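Local coordinates for protein 2-dehydropantoate 2-reductase (PDB 3EGO) that probably catalyses the NADPH-dependent reduction of ketopantoate to pantoate in the biosynthesis of pantothenate, at residues M102-I105 with H106-D110. Sequence-based numbering, arbitrary orientation.
Sequences MGHI and HDLKD
The carbonyl oxygen of His104 accepts the amide of Leu108, with N to O at 2.8 Å and an N-H...O angle of 156°. Leu108 also lays its own side chain against this oxygen, its CG coming to 3.2 Å of His104 O, so apolar carbon lies beside the bond. One residue on, the amide N of Lys109 reaches Ile105 O at 3.0 Å, tilted 27° from the carbonyl plane. The Lys109 chain bends at chi2 (91°) and folds back beside that carbonyl, bringing NZ to 4.2 Å from CG2 of Ile105. In the first turn the bonding is i to i+3: His106 N makes a weak, bent bond to Gly103 O.

On the buried side, the imidazole of His104 and the side chain of Leu108 run alongside each other, while Ile105 CD1 sits 3.9 Å above one face of the ring, toward its rim. CD1 of Leu108 meets CD1 of Ile105 at 4.2 Å, and both residues pack on Val119 of strand 116-128. On another side His106 stacks on Tyr267 and hydrogen-bonds Glu271 through NE2, joining the helix to the C-terminal helical region. The bonds from Leu108 and Lys109 are successive i+4 to i bonds of the short helix 103-109, the helix in the crossover connection of a beta-alpha-beta unit, between parallel strands 94-97 and 116-128 in the Rossmann-type nucleotide-binding domain.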
ATOM      1  N   MET A 102      -7.594   2.646 -20.449  1.00 34.31           N
ATOM      2  CA  MET A 102      -7.177   2.730 -21.849  1.00 33.54           C
ATOM      3  C   MET A 102      -6.370   1.517 -22.291  1.00 34.54           C
ATOM      4  O   MET A 102      -5.851   1.514 -23.394  1.00 36.14           O
ATOM      5  CB  MET A 102      -6.394   4.038 -22.121  1.00 32.55           C
ATOM      6  CG  MET A 102      -7.277   5.332 -22.207  1.00 30.33           C
ATOM      7  SD  MET A 102      -6.433   6.938 -22.470  1.00 22.32           S
ATOM      8  CE  MET A 102      -6.149   6.738 -24.237  1.00 28.09           C
ATOM      9  N   GLY A 103      -6.300   0.467 -21.461  1.00 36.54           N
ATOM     10  CA  GLY A 103      -5.596  -0.773 -21.828  1.00 32.97           C
ATOM     11  C   GLY A 103      -6.155  -1.410 -23.095  1.00 37.80           C
ATOM     12  O   GLY A 103      -5.431  -2.091 -23.839  1.00 39.20           O
ATOM     13  N   HIS A 104      -7.441  -1.182 -23.369  1.00 33.68           N
ATOM     14  CA  HIS A 104      -8.057  -1.754 -24.578  1.00 34.04           C
ATOM     15  C   HIS A 104      -7.570  -1.052 -25.830  1.00 34.07           C
ATOM     16  O   HIS A 104      -7.625  -1.612 -26.929  1.00 35.72           O
ATOM     17  CB  HIS A 104      -9.592  -1.734 -24.525  1.00 31.52           C
ATOM     18  CG  HIS A 104     -10.192  -0.364 -24.407  1.00 32.94           C
ATOM     19  ND1 HIS A 104      -9.901   0.488 -23.362  1.00 28.74           N
ATOM     20  CD2 HIS A 104     -11.117   0.274 -25.162  1.00 24.90           C
ATOM     21  CE1 HIS A 104     -10.598   1.602 -23.492  1.00 32.79           C
ATOM     22  NE2 HIS A 104     -11.348   1.496 -24.574  1.00 30.08           N
ATOM     23  N   ILE A 105      -7.098   0.169 -25.647  1.00 36.66           N
ATOM     24  CA  ILE A 105      -6.622   0.993 -26.756  1.00 38.76           C
ATOM     25  C   ILE A 105      -5.405   0.339 -27.408  1.00 40.40           C
ATOM     26  O   ILE A 105      -5.276   0.352 -28.622  1.00 40.74           O
ATOM     27  CB  ILE A 105      -6.293   2.415 -26.280  1.00 37.12           C
ATOM     28  CG1 ILE A 105      -7.571   3.119 -25.800  1.00 39.64           C
ATOM     29  CG2 ILE A 105      -5.608   3.196 -27.378  1.00 40.89           C
ATOM     30  CD1 ILE A 105      -8.702   3.145 -26.862  1.00 26.18           C
ATOM     31  N   HIS A 106      -4.538  -0.283 -26.606  1.00 43.94           N
ATOM     32  CA  HIS A 106      -3.427  -1.067 -27.170  1.00 45.39           C
ATOM     33  C   HIS A 106      -3.923  -2.305 -27.953  1.00 48.07           C
ATOM     34  O   HIS A 106      -3.387  -2.637 -29.013  1.00 48.44           O
ATOM     35  CB  HIS A 106      -2.387  -1.423 -26.089  1.00 45.54           C
ATOM     36  CG  HIS A 106      -1.627  -0.242 -25.564  1.00 43.50           C
ATOM     37  ND1 HIS A 106      -1.292  -0.102 -24.235  1.00 49.12           N
ATOM     38  CD2 HIS A 106      -1.147   0.862 -26.188  1.00 45.33           C
ATOM     39  CE1 HIS A 106      -0.632   1.034 -24.062  1.00 47.28           C
ATOM     40  NE2 HIS A 106      -0.535   1.641 -25.232  1.00 47.91           N
ATOM     41  N   ASP A 107      -4.966  -2.963 -27.457  1.00 49.27           N
ATOM     42  CA  ASP A 107      -5.565  -4.095 -28.171  1.00 51.16           C
ATOM     43  C   ASP A 107      -6.210  -3.677 -29.495  1.00 51.21           C
ATOM     44  O   ASP A 107      -6.089  -4.369 -30.507  1.00 48.97           O
ATOM     45  CB  ASP A 107      -6.609  -4.798 -27.290  1.00 52.98           C
ATOM     46  CG  ASP A 107      -6.187  -4.882 -25.817  1.00 58.53           C
ATOM     47  OD1 ASP A 107      -5.045  -4.479 -25.481  1.00 60.07           O
ATOM     48  OD2 ASP A 107      -7.012  -5.338 -24.991  1.00 61.31           O
ATOM     49  N   LEU A 108      -6.903  -2.541 -29.480  1.00 50.42           N
ATOM     50  CA  LEU A 108      -7.575  -2.023 -30.674  1.00 50.75           C
ATOM     51  C   LEU A 108      -6.630  -1.503 -31.749  1.00 52.71           C
ATOM     52  O   LEU A 108      -6.930  -1.604 -32.934  1.00 52.05           O
ATOM     53  CB  LEU A 108      -8.511  -0.872 -30.305  1.00 49.34           C
ATOM     54  CG  LEU A 108      -9.654  -1.142 -29.349  1.00 42.06           C
ATOM     55  CD1 LEU A 108     -10.466   0.113 -29.188  1.00 41.57           C
ATOM     56  CD2 LEU A 108     -10.475  -2.258 -29.861  1.00 31.90           C
ATOM     57  N   LYS A 109      -5.526  -0.900 -31.315  1.00 56.79           N
ATOM     58  CA  LYS A 109      -4.532  -0.316 -32.207  1.00 61.43           C
ATOM     59  C   LYS A 109      -4.153  -1.281 -33.322  1.00 64.07           C
ATOM     60  O   LYS A 109      -4.145  -0.923 -34.502  1.00 65.62           O
ATOM     61  CB  LYS A 109      -3.270   0.018 -31.416  1.00 61.74           C
ATOM     62  CG  LYS A 109      -2.682   1.373 -31.720  1.00 64.52           C
ATOM     63  CD  LYS A 109      -3.256   2.420 -30.779  1.00 66.12           C
ATOM     64  CE  LYS A 109      -2.709   3.795 -31.100  1.00 69.33           C
ATOM     65  NZ  LYS A 109      -2.640   4.663 -29.889  1.00 71.84           N
ATOM     66  N   ASP A 110      -3.809  -2.503 -32.928  1.00 67.22           N
ATOM     67  CA  ASP A 110      -3.408  -3.540 -33.867  1.00 69.32           C
ATOM     68  C   ASP A 110      -4.510  -4.574 -33.943  1.00 68.70           C
ATOM     69  O   ASP A 110      -4.305  -5.744 -33.614  1.00 69.80           O
ATOM     70  CB  ASP A 110      -2.119  -4.216 -33.397  1.00 70.09           C
ATOM     71  CG  ASP A 110      -1.086  -3.224 -32.914  1.00 74.53           C
ATOM     72  OD1 ASP A 110      -0.775  -2.268 -33.663  1.00 77.60           O
ATOM     73  OD2 ASP A 110      -0.585  -3.406 -31.784  1.00 77.80           O
TER